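Long-range contacts in molybdopterin biosynthesis moeA protein (Pyrococcus horikoshii, PDB 1WU2), which probably takes part in molybdenum cofactor biosynthesis, as MoeA proteins do when they promote molybdenum insertion into the adenylylated pterin: residues A[331-336]-A[352-357]; A[338-343]-A[381-386]; A[9-14]-A[375-380]. All blocks are in the same frame, centred on the assembly; numbering follows the deposited sequence.

Interaction 1: A[331-336]-A[352-357]; sequences ILQDDI and NGIARV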
loop_
_atom_site.group_PDB
_atom_site.type_symbol
_atom_site.label_atom_id
_atom_site.label_comp_id
_atom_site.label_asym_id
_atom_site.label_seq_id
_atom_site.Cartn_x
_atom_site.Cartn_y
_atom_site.Cartn_z
ATOM N N ILE A 331 -1.066 -17.493 -11.677
ATOM C CA ILE A 331 -0.534 -18.616 -12.439
ATOM C C ILE A 331 0.963 -18.406 -12.614
ATOM O O ILE A 331 1.403 -17.339 -13.026
ATOM C CB ILE A 331 -1.236 -18.728 -13.810
ATOM C CG1 ILE A 331 -2.739 -18.959 -13.618
ATOM C CG2 ILE A 331 -0.622 -19.860 -14.646
ATOM C CD1 ILE A 331 -3.591 -17.748 -13.943
ATOM N N LEU A 332 1.738 -19.443 -12.316
ATOM C CA LEU A 332 3.190 -19.342 -12.295
ATOM C C LEU A 332 3.765 -19.478 -13.707
ATOM O O LEU A 332 3.454 -20.430 -14.413
ATOM C CB LEU A 332 3.760 -20.422 -11.376
ATOM C CG LEU A 332 5.183 -20.260 -10.849
ATOM C CD1 LEU A 332 5.344 -18.988 -10.040
ATOM C CD2 LEU A 332 5.537 -21.482 -10.008
ATOM N N GLN A 333 4.603 -18.524 -14.105
ATOM C CA GLN A 333 5.164 -18.490 -15.456
ATOM C C GLN A 333 6.274 -19.518 -15.668
ATOM O O GLN A 333 6.387 -20.089 -16.752
ATOM C CB GLN A 333 5.709 -17.094 -15.781
ATOM C CG GLN A 333 6.032 -16.888 -17.262
ATOM C CD GLN A 333 6.496 -15.476 -17.577
ATOM O OE1 GLN A 333 5.869 -14.503 -17.164
ATOM N NE2 GLN A 333 7.594 -15.365 -18.315
ATOM N N ASP A 334 7.095 -19.728 -14.641
ATOM C CA ASP A 334 8.290 -20.565 -14.750
ATOM C C ASP A 334 8.354 -21.617 -13.651
ATOM O O ASP A 334 7.682 -21.502 -12.629
ATOM C CB ASP A 334 9.553 -19.695 -14.683
ATOM C CG ASP A 334 9.429 -18.412 -15.492
ATOM O OD1 ASP A 334 9.311 -18.495 -16.734
ATOM O OD2 ASP A 334 9.438 -17.277 -14.968
ATOM N N ASP A 335 9.176 -22.639 -13.869
ATOM C CA ASP A 335 9.433 -23.660 -12.859
ATOM C C ASP A 335 10.324 -23.070 -11.767
ATOM O O ASP A 335 11.266 -22.331 -12.063
ATOM C CB ASP A 335 10.136 -24.881 -13.471
ATOM C CG ASP A 335 9.330 -25.541 -14.582
ATOM O OD1 ASP A 335 9.941 -26.008 -15.568
ATOM O OD2 ASP A 335 8.091 -25.645 -14.562
ATOM N N ILE A 336 10.016 -23.389 -10.512
ATOM C CA ILE A 336 10.874 -23.048 -9.380
ATOM C C ILE A 336 11.312 -24.331 -8.680
ATOM O O ILE A 336 10.604 -24.821 -7.801
ATOM C CB ILE A 336 10.147 -22.131 -8.358
ATOM C CG1 ILE A 336 9.418 -20.988 -9.058
ATOM C CG2 ILE A 336 11.157 -21.559 -7.353
ATOM C CD1 ILE A 336 8.442 -20.252 -8.163
ATOM N N ASN A 352 -0.935 -9.019 -14.674
ATOM C CA ASN A 352 -1.942 -9.707 -15.491
ATOM C C ASN A 352 -2.227 -11.134 -15.014
ATOM O O ASN A 352 -2.278 -12.065 -15.816
ATOM C CB ASN A 352 -1.536 -9.721 -16.974
ATOM C CG ASN A 352 -1.205 -8.340 -17.514
ATOM O OD1 ASN A 352 -0.526 -8.212 -18.535
ATOM N ND2 ASN A 352 -1.685 -7.298 -16.838
ATOM N N GLY A 353 -2.402 -11.294 -13.705
ATOM C CA GLY A 353 -2.668 -12.592 -13.107
ATOM C C GLY A 353 -1.567 -13.629 -13.277
ATOM O O GLY A 353 -1.840 -14.824 -13.205
ATOM N N ILE A 354 -0.333 -13.184 -13.495
ATOM C CA ILE A 354 0.783 -14.091 -13.775
ATOM C C ILE A 354 2.000 -13.730 -12.918
ATOM O O ILE A 354 2.440 -12.586 -12.911
ATOM C CB ILE A 354 1.137 -14.057 -15.288
ATOM C CG1 ILE A 354 0.080 -14.810 -16.105
ATOM C CG2 ILE A 354 2.519 -14.666 -15.556
ATOM C CD1 ILE A 354 -0.173 -14.221 -17.474
ATOM N N ALA A 355 2.528 -14.720 -12.200
ATOM C CA ALA A 355 3.734 -14.569 -11.386
ATOM C C ALA A 355 4.990 -14.971 -12.168
ATOM O O ALA A 355 5.253 -16.156 -12.365
ATOM C CB ALA A 355 3.615 -15.408 -10.117
ATOM N N ARG A 356 5.757 -13.974 -12.604
ATOM C CA ARG A 356 7.015 -14.189 -13.315
ATOM C C ARG A 356 8.170 -14.195 -12.318
ATOM O O ARG A 356 8.398 -13.210 -11.626
ATOM C CB ARG A 356 7.230 -13.082 -14.353
ATOM C CG ARG A 356 8.526 -13.201 -15.154
ATOM C CD ARG A 356 8.596 -12.282 -16.372
ATOM N NE ARG A 356 8.524 -10.863 -16.014
ATOM C CZ ARG A 356 9.519 -10.150 -15.475
ATOM N NH1 ARG A 356 10.700 -10.702 -15.213
ATOM N NH2 ARG A 356 9.331 -8.863 -15.196
ATOM N N VAL A 357 8.902 -15.300 -12.254
ATOM C CA VAL A 357 9.980 -15.451 -11.283
ATOM C C VAL A 357 11.233 -14.683 -11.711
ATOM O O VAL A 357 11.749 -14.880 -12.813
ATOM C CB VAL A 357 10.337 -16.941 -11.072
ATOM C CG1 VAL A 357 11.536 -17.099 -10.139
ATOM C CG2 VAL A 357 9.141 -17.696 -10.514
#
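Ile331 begins the contact with its backbone: its N donates to Gly353 O and its O accepts from Ala355 N (3.0 Å), so this one residue bonds on both sides of Ile354. Its CD1 also lies 3.5 Å from Gly353 O. The side chain of Leu332 emerges on the face that carries Ala355; its CD1 touches Ala355 CB and, at 4.0 Å, Val357 CG2. Gln333 N continues the pattern with a nearly straight bond to Ala355 O (3.0 Å, 171° at the hydrogen). With CG anti to the backbone N (chi1 -167°) and an extended chain, Gln333 runs alongside Arg356, both pointing the same way; its OE1 comes to 3.4 Å from Arg356 CB, while the amide and guanidinium planes stand 54° apart. An alanine in place of Arg356 would keep CB but take away CG and CD, and the Gln333 amide would probably be left freer to turn. Asp334 OD2 accepts a weak bond from Val357 N and forms a salt bridge with Lys359, which also donates to Val357 O. Ile336 closes the row, its CD1 packing 3.5 Å from Val357 CG2 while its side chain also reaches Leu376 and Ile378. The register is that of parallel neighbouring strands, 327-332 beside 354-357, in the beta domain formed by the MoeA C-terminal region (domain IV).

Interaction 2: A[338-343]-A[381-386]; sequences SQLGRY and DSEGYR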
loop_
_atom_site.group_PDB
_atom_site.type_symbol
_atom_site.label_atom_id
_atom_site.label_comp_id
_atom_site.label_asym_id
_atom_site.label_seq_id
_atom_site.Cartn_x
_atom_site.Cartn_y
_atom_site.Cartn_z
ATOM N N SER A 338 13.273 -26.368 -5.895
ATOM C CA SER A 338 13.448 -25.967 -4.502
ATOM C C SER A 338 14.132 -27.048 -3.673
ATOM O O SER A 338 13.852 -28.240 -3.817
ATOM C CB SER A 338 12.095 -25.634 -3.869
ATOM O OG SER A 338 11.389 -24.673 -4.636
ATOM N N GLN A 339 15.025 -26.605 -2.796
ATOM C CA GLN A 339 15.723 -27.485 -1.876
ATOM C C GLN A 339 14.786 -27.910 -0.757
ATOM O O GLN A 339 14.091 -27.075 -0.169
ATOM C CB GLN A 339 16.933 -26.757 -1.285
ATOM C CG GLN A 339 18.027 -27.667 -0.769
ATOM C CD GLN A 339 19.198 -26.893 -0.191
ATOM O OE1 GLN A 339 19.461 -25.759 -0.594
ATOM N NE2 GLN A 339 19.910 -27.507 0.745
ATOM N N LEU A 340 14.757 -29.210 -0.477
ATOM C CA LEU A 340 14.057 -29.729 0.694
ATOM C C LEU A 340 14.858 -29.344 1.930
ATOM O O LEU A 340 16.089 -29.347 1.903
ATOM C CB LEU A 340 13.883 -31.251 0.622
ATOM C CG LEU A 340 12.812 -31.774 -0.342
ATOM C CD1 LEU A 340 12.856 -33.299 -0.422
ATOM C CD2 LEU A 340 11.420 -31.305 0.062
ATOM N N GLY A 341 14.152 -29.002 3.003
ATOM C CA GLY A 341 14.774 -28.492 4.211
ATOM C C GLY A 341 15.007 -26.986 4.221
ATOM O O GLY A 341 15.458 -26.457 5.235
ATOM N N ARG A 342 14.706 -26.298 3.116
ATOM C CA ARG A 342 14.895 -24.846 3.023
ATOM C C ARG A 342 13.608 -24.128 2.623
ATOM O O ARG A 342 12.938 -24.511 1.661
ATOM C CB ARG A 342 16.010 -24.499 2.034
ATOM C CG ARG A 342 17.357 -25.166 2.332
ATOM C CD ARG A 342 17.966 -24.784 3.665
ATOM N NE ARG A 342 18.274 -23.358 3.730
ATOM C CZ ARG A 342 19.364 -22.787 3.222
ATOM N NH1 ARG A 342 20.297 -23.506 2.604
ATOM N NH2 ARG A 342 19.525 -21.478 3.346
ATOM N N TYR A 343 13.282 -23.077 3.374
ATOM C CA TYR A 343 12.092 -22.269 3.151
ATOM C C TYR A 343 12.445 -21.151 2.174
ATOM O O TYR A 343 13.149 -20.211 2.530
ATOM C CB TYR A 343 11.607 -21.696 4.483
ATOM C CG TYR A 343 10.203 -21.149 4.468
ATOM C CD1 TYR A 343 9.957 -19.820 4.137
ATOM C CD2 TYR A 343 9.121 -21.955 4.804
ATOM C CE1 TYR A 343 8.668 -19.315 4.127
ATOM C CE2 TYR A 343 7.827 -21.460 4.799
ATOM C CZ TYR A 343 7.607 -20.139 4.461
ATOM O OH TYR A 343 6.327 -19.639 4.456
ATOM N N ASP A 381 9.024 -28.834 2.969
ATOM C CA ASP A 381 8.600 -30.146 2.471
ATOM C C ASP A 381 8.186 -30.159 0.990
ATOM O O ASP A 381 7.571 -31.122 0.526
ATOM C CB ASP A 381 7.464 -30.698 3.348
ATOM C CG ASP A 381 6.194 -29.863 3.277
ATOM O OD1 ASP A 381 6.224 -28.742 2.727
ATOM O OD2 ASP A 381 5.109 -30.251 3.758
ATOM N N SER A 382 8.529 -29.100 0.257
ATOM C CA SER A 382 8.187 -28.977 -1.156
ATOM C C SER A 382 9.453 -28.970 -2.013
ATOM O O SER A 382 10.414 -28.255 -1.707
ATOM C CB SER A 382 7.389 -27.695 -1.388
ATOM O OG SER A 382 7.378 -27.332 -2.754
ATOM N N GLU A 383 9.446 -29.768 -3.079
ATOM C CA GLU A 383 10.565 -29.825 -4.023
ATOM C C GLU A 383 10.459 -28.755 -5.111
ATOM O O GLU A 383 11.376 -28.606 -5.915
ATOM C CB GLU A 383 10.642 -31.201 -4.690
ATOM C CG GLU A 383 10.728 -32.375 -3.723
ATOM C CD GLU A 383 9.526 -33.299 -3.800
ATOM O OE1 GLU A 383 9.171 -33.732 -4.920
ATOM O OE2 GLU A 383 8.939 -33.596 -2.736
ATOM N N GLY A 384 9.337 -28.038 -5.152
ATOM C CA GLY A 384 9.149 -26.946 -6.093
ATOM C C GLY A 384 7.823 -26.984 -6.831
ATOM O O GLY A 384 7.074 -27.960 -6.738
ATOM N N TYR A 385 7.543 -25.908 -7.565
ATOM C CA TYR A 385 6.319 -25.779 -8.353
ATOM C C TYR A 385 6.618 -25.724 -9.848
ATOM O O TYR A 385 7.659 -25.224 -10.262
ATOM C CB TYR A 385 5.561 -24.511 -7.954
ATOM C CG TYR A 385 5.279 -24.380 -6.472
ATOM C CD1 TYR A 385 4.867 -25.479 -5.715
ATOM C CD2 TYR A 385 5.419 -23.156 -5.826
ATOM C CE1 TYR A 385 4.606 -25.358 -4.355
ATOM C CE2 TYR A 385 5.158 -23.026 -4.468
ATOM C CZ TYR A 385 4.753 -24.131 -3.738
ATOM O OH TYR A 385 4.495 -24.011 -2.393
ATOM N N ARG A 386 5.689 -26.236 -10.649
ATOM C CA ARG A 386 5.787 -26.183 -12.103
ATOM C C ARG A 386 5.065 -24.953 -12.634
ATOM O O ARG A 386 4.211 -24.383 -11.957
ATOM C CB ARG A 386 5.151 -27.424 -12.729
ATOM C CG ARG A 386 5.654 -28.751 -12.183
ATOM C CD ARG A 386 4.628 -29.564 -11.397
ATOM N NE ARG A 386 4.387 -30.881 -11.991
ATOM C CZ ARG A 386 3.658 -31.108 -13.086
ATOM N NH1 ARG A 386 3.078 -30.108 -13.745
ATOM N NH2 ARG A 386 3.509 -32.353 -13.531
#
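Ser338 and Gly384 face each other with CA atoms 4.7 Å apart, and the backbones are joined by one bond, Ser338 N to Glu383 O (2.9 Å), bent to 139° at the hydrogen with the donor well above the carbonyl plane; beyond it, 338-343 folds through a type II turn from Gln339 to Arg342. Ser338 points its CB toward the other segment, where it lies 3.7 Å from Glu383 O, and its OG comes to 3.5 Å from Gly384 CA. A CB on Gly384 would crowd Ser338 N, and the backbone angles there also call for glycine. Leu340 reaches across with one branch: CD2 rests 3.6 Å from Ser382 N and equally close to Asp381 C, against the peptide joining these two residues. Its side chain runs beside that of Glu383, pointing the same way, with Leu340 CG and CD1 both about 4.0 Å from Glu383 CG. Within 381-386, Ser382 OG accepts from Gly384 N, forming an ST turn that spans Glu383, the residue whose carbonyl receives Ser338 N. One bent hydrogen bond therefore joins the segments at the Ser338 end, while at the turn the contact rests on a leucine lying over a peptide and the aliphatic part of a glutamate, at the protein surface.

Interaction 3: A[9-14]-A[375-380]; sequences PYREAL and YLEIPE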
loop_
_atom_site.group_PDB
_atom_site.type_symbol
_atom_site.label_atom_id
_atom_site.label_comp_id
_atom_site.label_asym_id
_atom_site.label_seq_id
_atom_site.Cartn_x
_atom_site.Cartn_y
_atom_site.Cartn_z
ATOM N N PRO A 9 13.349 -24.672 11.680
ATOM C CA PRO A 9 12.349 -24.372 10.646
ATOM C C PRO A 9 11.771 -22.967 10.788
ATOM O O PRO A 9 11.743 -22.430 11.891
ATOM C CB PRO A 9 11.265 -25.430 10.879
ATOM C CG PRO A 9 11.959 -26.550 11.552
ATOM C CD PRO A 9 13.033 -25.925 12.394
ATOM N N TYR A 10 11.322 -22.389 9.678
ATOM C CA TYR A 10 10.800 -21.029 9.673
ATOM C C TYR A 10 9.608 -20.837 10.609
ATOM O O TYR A 10 9.561 -19.854 11.340
ATOM C CB TYR A 10 10.399 -20.605 8.257
ATOM C CG TYR A 10 9.616 -19.309 8.220
ATOM C CD1 TYR A 10 10.141 -18.142 8.764
ATOM C CD2 TYR A 10 8.347 -19.256 7.655
ATOM C CE1 TYR A 10 9.424 -16.956 8.743
ATOM C CE2 TYR A 10 7.626 -18.074 7.624
ATOM C CZ TYR A 10 8.170 -16.928 8.171
ATOM O OH TYR A 10 7.458 -15.754 8.139
ATOM N N ARG A 11 8.652 -21.763 10.577
ATOM C CA ARG A 11 7.422 -21.617 11.359
ATOM C C ARG A 11 7.679 -21.712 12.863
ATOM O O ARG A 11 7.010 -21.043 13.644
ATOM C CB ARG A 11 6.363 -22.638 10.929
ATOM C CG ARG A 11 5.787 -22.394 9.530
ATOM C CD ARG A 11 4.860 -21.178 9.422
ATOM N NE ARG A 11 4.595 -20.811 8.028
ATOM C CZ ARG A 11 4.037 -19.666 7.626
ATOM N NH1 ARG A 11 3.663 -18.737 8.503
ATOM N NH2 ARG A 11 3.848 -19.449 6.328
ATOM N N GLU A 12 8.649 -22.533 13.260
ATOM C CA GLU A 12 9.071 -22.598 14.661
ATOM C C GLU A 12 9.800 -21.319 15.071
ATOM O O GLU A 12 9.623 -20.838 16.188
ATOM C CB GLU A 12 9.979 -23.808 14.917
ATOM C CG GLU A 12 10.372 -23.974 16.385
ATOM C CD GLU A 12 11.229 -25.201 16.663
ATOM O OE1 GLU A 12 11.644 -25.895 15.708
ATOM O OE2 GLU A 12 11.491 -25.468 17.857
ATOM N N ALA A 13 10.622 -20.787 14.169
ATOM C CA ALA A 13 11.400 -19.578 14.434
ATOM C C ALA A 13 10.503 -18.353 14.537
ATOM O O ALA A 13 10.765 -17.455 15.330
ATOM C CB ALA A 13 12.438 -19.359 13.341
ATOM N N LEU A 14 9.450 -18.323 13.727
ATOM C CA LEU A 14 8.535 -17.193 13.692
ATOM C C LEU A 14 7.686 -17.182 14.954
ATOM O O LEU A 14 7.358 -16.120 15.466
ATOM C CB LEU A 14 7.640 -17.254 12.447
ATOM C CG LEU A 14 6.660 -16.090 12.262
ATOM C CD1 LEU A 14 7.413 -14.788 12.007
ATOM C CD2 LEU A 14 5.671 -16.382 11.137
ATOM N N TYR A 375 6.434 -11.575 -3.373
ATOM C CA TYR A 375 7.187 -12.775 -3.072
ATOM C C TYR A 375 6.304 -13.996 -2.874
ATOM O O TYR A 375 5.133 -13.896 -2.523
ATOM C CB TYR A 375 8.121 -12.561 -1.875
ATOM C CG TYR A 375 7.457 -12.254 -0.549
ATOM C CD1 TYR A 375 7.180 -13.270 0.365
ATOM C CD2 TYR A 375 7.154 -10.948 -0.186
ATOM C CE1 TYR A 375 6.602 -12.992 1.599
ATOM C CE2 TYR A 375 6.573 -10.657 1.046
ATOM C CZ TYR A 375 6.301 -11.683 1.932
ATOM O OH TYR A 375 5.725 -11.404 3.148
ATOM N N LEU A 376 6.903 -15.148 -3.130
ATOM C CA LEU A 376 6.276 -16.441 -2.960
ATOM C C LEU A 376 7.070 -17.204 -1.910
ATOM O O LEU A 376 8.295 -17.160 -1.901
ATOM C CB LEU A 376 6.295 -17.195 -4.292
ATOM C CG LEU A 376 6.054 -18.704 -4.256
ATOM C CD1 LEU A 376 4.636 -18.998 -3.824
ATOM C CD2 LEU A 376 6.340 -19.304 -5.614
ATOM N N GLU A 377 6.373 -17.911 -1.034
ATOM C CA GLU A 377 7.017 -18.730 -0.021
ATOM C C GLU A 377 6.786 -20.203 -0.337
ATOM O O GLU A 377 5.649 -20.629 -0.533
ATOM C CB GLU A 377 6.473 -18.390 1.359
ATOM C CG GLU A 377 6.869 -17.003 1.844
ATOM C CD GLU A 377 5.969 -16.503 2.953
ATOM O OE1 GLU A 377 6.160 -16.921 4.118
ATOM O OE2 GLU A 377 5.061 -15.700 2.659
ATOM N N ILE A 378 7.875 -20.963 -0.398
ATOM C CA ILE A 378 7.829 -22.399 -0.637
ATOM C C ILE A 378 8.304 -23.104 0.633
ATOM O O ILE A 378 9.472 -22.978 0.998
ATOM C CB ILE A 378 8.727 -22.772 -1.836
ATOM C CG1 ILE A 378 8.355 -21.928 -3.062
ATOM C CG2 ILE A 378 8.611 -24.266 -2.147
ATOM C CD1 ILE A 378 9.307 -22.069 -4.236
ATOM N N PRO A 379 7.414 -23.825 1.318
ATOM C CA PRO A 379 7.797 -24.573 2.525
ATOM C C PRO A 379 8.904 -25.609 2.305
ATOM O O PRO A 379 9.256 -25.943 1.168
ATOM C CB PRO A 379 6.498 -25.270 2.943
ATOM C CG PRO A 379 5.410 -24.496 2.299
ATOM C CD PRO A 379 5.977 -23.965 1.022
ATOM N N GLU A 380 9.419 -26.123 3.418
ATOM C CA GLU A 380 10.570 -27.024 3.434
ATOM C C GLU A 380 10.263 -28.377 2.810
ATOM O O GLU A 380 11.131 -28.990 2.198
ATOM C CB GLU A 380 11.038 -27.249 4.870
ATOM C CG GLU A 380 11.586 -26.005 5.550
ATOM C CD GLU A 380 10.596 -25.325 6.484
ATOM O OE1 GLU A 380 9.368 -25.464 6.295
ATOM O OE2 GLU A 380 11.047 -24.632 7.419
HETATM O O HOH W 1 5.463 -15.823 6.356
#
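Glu377 faces Tyr10 and Arg11 from strand 374-378, its side chain crossing each of theirs at about a right angle. Its CG lies anti to the carbonyl carbon (chi1 -69°) and the chain runs on extended, bringing OE1 4.0 Å from Tyr10 CE2 and 4.1 Å from Arg11 NH2. The latter is an approach of opposite charges beyond salt-bridge range: OE1 is displaced from the plane of the guanidinium, so the attraction is between charges and no hydrogen bond forms. A water bridges Tyr10 and Glu377, donating to Tyr10 OH (2.7 Å) and to Glu377 OE1 (2.6 Å). OE1 also pairs with Tyr343 OH, and Tyr10 OH with Leu309 O of helix 300-319, so both ends of the bridge have second partners. Tyr10 CE2 sits over the centre of the Arg11 guanidinium, 3.9 Å above its plane, which places the charged group against the tyrosine within the same helix. The contact joins two regions far apart in sequence: the first turn of helix 10-20, in the MoeA N-terminal region, meets the end of a strand of the C-terminal beta domain. Glu380, just past that strand, bends at chi2 (100°) and turns its carboxylate to the start of the helix. There OE2 accepts from Tyr10 N (3.2 Å, 158° at the hydrogen), the donor nitrogen lying almost in line with the CD-OE2 bond; the same oxygen touches Pro9 CA at 3.5 Å, Pro9 occupying the N-cap position.

Overall arrangement
All three contacts involve the C-terminal region, and interaction 3 ties it to the N-terminal helix. Interactions 1 and 2, about 16 Å apart between centres, meet where Ile336 N probably bonds to Tyr385 O (3.0 Å), pairing the short strands 336-337 and 384-385; Leu332 CD2 also packs on Tyr385 CB. Interactions 2 and 3 lie closer, about 11 Å between centres, and are coupled by the probable bonds Tyr343 OH to Glu377 OE1 (2.7 Å) and Gly341 N to Glu380 O (3.1 Å). Interactions 1 and 3, about 20 Å apart by centres, share a sheet and touch through Ile336 CD1 and Leu376 CD2 (3.4 Å).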